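Local coordinates for protein spaetzle C-106 (Drosophila melanogaster, PDB 4LXR) that acts as a disulfide-linked dimeric cytokine that binds the Toll receptor, setting embryonic dorsal-ventral polarity and inducing the antifungal peptide drosomycin, at residues F8-I13 and P66-H71. Sequence-based numbering, arbitrary orientation.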
# COMPACT_ATOMS: atom_id res chain seq x y z
N PHE C 8 -7.22 -10.18 -23.08
CA PHE C 8 -6.36 -9.29 -22.35
C PHE C 8 -6.37 -7.90 -22.97
O PHE C 8 -6.62 -7.75 -24.17
CB PHE C 8 -4.95 -9.86 -22.34
CG PHE C 8 -4.85 -11.15 -21.59
CD1 PHE C 8 -4.81 -11.14 -20.20
CD2 PHE C 8 -4.82 -12.36 -22.26
CE1 PHE C 8 -4.73 -12.33 -19.49
CE2 PHE C 8 -4.74 -13.55 -21.56
CZ PHE C 8 -4.70 -13.53 -20.18
N LEU C 9 -6.10 -6.90 -22.15
CA LEU C 9 -6.12 -5.50 -22.60
C LEU C 9 -5.03 -5.18 -23.60
O LEU C 9 -5.15 -4.24 -24.40
CB LEU C 9 -6.06 -4.55 -21.42
CG LEU C 9 -7.43 -4.35 -20.78
CD1 LEU C 9 -7.90 -5.60 -20.06
CD2 LEU C 9 -7.43 -3.16 -19.85
N CYS C 10 -3.96 -5.97 -23.57
CA CYS C 10 -2.84 -5.72 -24.46
C CYS C 10 -2.46 -6.93 -25.28
O CYS C 10 -2.43 -8.05 -24.77
CB CYS C 10 -1.64 -5.21 -23.67
SG CYS C 10 -1.97 -3.62 -22.87
N ARG C 11 -2.16 -6.70 -26.54
CA ARG C 11 -1.65 -7.76 -27.40
C ARG C 11 -0.17 -8.02 -27.10
O ARG C 11 0.63 -7.08 -27.02
CB ARG C 11 -1.79 -7.36 -28.86
CG ARG C 11 -3.21 -7.19 -29.33
CD ARG C 11 -3.20 -7.07 -30.83
NE ARG C 11 -4.53 -6.90 -31.38
CZ ARG C 11 -4.84 -7.13 -32.65
NH1 ARG C 11 -6.07 -6.94 -33.08
NH2 ARG C 11 -3.90 -7.56 -33.49
N SER C 12 0.16 -9.30 -26.95
CA SER C 12 1.54 -9.71 -26.73
C SER C 12 1.86 -11.01 -27.46
O SER C 12 0.97 -11.82 -27.74
CB SER C 12 1.78 -9.91 -25.24
OG SER C 12 1.00 -11.00 -24.77
N ILE C 13 3.15 -11.19 -27.74
CA ILE C 13 3.68 -12.39 -28.36
C ILE C 13 4.55 -13.14 -27.36
O ILE C 13 5.55 -12.60 -26.89
CB ILE C 13 4.58 -12.03 -29.55
CG1 ILE C 13 3.86 -11.06 -30.50
CG2 ILE C 13 5.06 -13.28 -30.28
CD1 ILE C 13 4.79 -10.39 -31.51
N PRO C 66 -5.28 5.11 -21.10
CA PRO C 66 -4.70 3.76 -20.98
C PRO C 66 -3.72 3.42 -22.11
O PRO C 66 -4.00 3.68 -23.28
CB PRO C 66 -5.93 2.86 -21.02
CG PRO C 66 -7.04 3.75 -20.48
CD PRO C 66 -6.75 5.06 -21.12
N ILE C 67 -2.56 2.88 -21.74
CA ILE C 67 -1.49 2.57 -22.69
C ILE C 67 -0.87 1.21 -22.37
O ILE C 67 -0.70 0.87 -21.20
CB ILE C 67 -0.37 3.64 -22.67
CG1 ILE C 67 -0.93 5.02 -23.02
CG2 ILE C 67 0.73 3.30 -23.65
CD1 ILE C 67 -1.42 5.12 -24.45
N CYS C 68 -0.53 0.44 -23.39
CA CYS C 68 0.13 -0.83 -23.17
C CYS C 68 1.61 -0.60 -22.89
O CYS C 68 2.30 0.12 -23.62
CB CYS C 68 -0.09 -1.75 -24.37
SG CYS C 68 -1.82 -2.36 -24.48
N LYS C 69 2.10 -1.19 -21.80
CA LYS C 69 3.49 -1.03 -21.40
C LYS C 69 4.21 -2.36 -21.29
O LYS C 69 3.63 -3.36 -20.86
CB LYS C 69 3.58 -0.30 -20.06
CG LYS C 69 2.98 1.09 -20.09
CD LYS C 69 3.69 1.96 -21.10
CE LYS C 69 4.29 3.16 -20.42
NZ LYS C 69 3.26 3.81 -19.56
N GLN C 70 5.47 -2.36 -21.67
CA GLN C 70 6.31 -3.54 -21.57
C GLN C 70 6.82 -3.70 -20.14
O GLN C 70 7.36 -2.76 -19.56
CB GLN C 70 7.50 -3.41 -22.53
CG GLN C 70 8.44 -4.60 -22.49
CD GLN C 70 7.79 -5.86 -23.03
OE1 GLN C 70 7.38 -5.90 -24.19
NE2 GLN C 70 7.68 -6.88 -22.18
N HIS C 71 6.66 -4.89 -19.57
CA HIS C 71 7.26 -5.17 -18.27
C HIS C 71 8.42 -6.13 -18.33
O HIS C 71 8.50 -6.99 -19.23
CB HIS C 71 6.23 -5.68 -17.27
CG HIS C 71 5.51 -4.59 -16.55
ND1 HIS C 71 5.23 -4.65 -15.20
CD2 HIS C 71 5.03 -3.41 -16.99
CE1 HIS C 71 4.60 -3.55 -14.84
NE2 HIS C 71 4.46 -2.78 -15.91
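On strand 67-73, two residues beyond the Cys68 that is disulfide-bonded to Cys10, the amide nitrogen NE2 of Gln70 is used twice: it donates to the carbonyl oxygen of the next residue, with 3.1 Å between Gln70 NE2 and His71 O, and also to Glu45 O on strand 43-47. The first bond is nearly straight at the hydrogen (167°) and lies in the plane of the amide, although it is tilted out of the carbonyl plane of His71. With OE1 accepting from the backbone N of Cys47, both ends of the amide are engaged and its rotation is settled; the bonds to Glu45 O and Cys47 N tie strand 67-73 to strand 43-47.

No hydrogen bond joins 8-13 directly to 66-71, and the link between them is covalent. Cys10 SG and Cys68 SG are 2.0 Å apart, each sulfur lying anti to its own carbonyl carbon, and the left-handed S-S torsion of -97° sets the two CB atoms crosswise. Cys10 CA and Cys68 CA consequently come to 5.9 Å, the nearest pair of CA atoms between the two segments. Very little else touches: Leu9 O reaches Cys68 SG at 3.8 Å, a van der Waals contact, so a small buried interface is held almost wholly by one bond.

Cys10 also packs on Cys99 and Cys68 on Cys54, members of the two other intrachain disulfides. On the dimer side, Leu9 meets Leu9 of the second subunit, and Lys69 NZ makes a salt bridge to Glu6 of that subunit. Leaving aside the interchain Cys98, the pairing of first cysteine with fourth, second with fifth and third with sixth is that of the growth-factor cystine knot, in which Cys10-Cys68 corresponds to the bond threading the ring closed by Cys47-Cys99 and Cys54-Cys101.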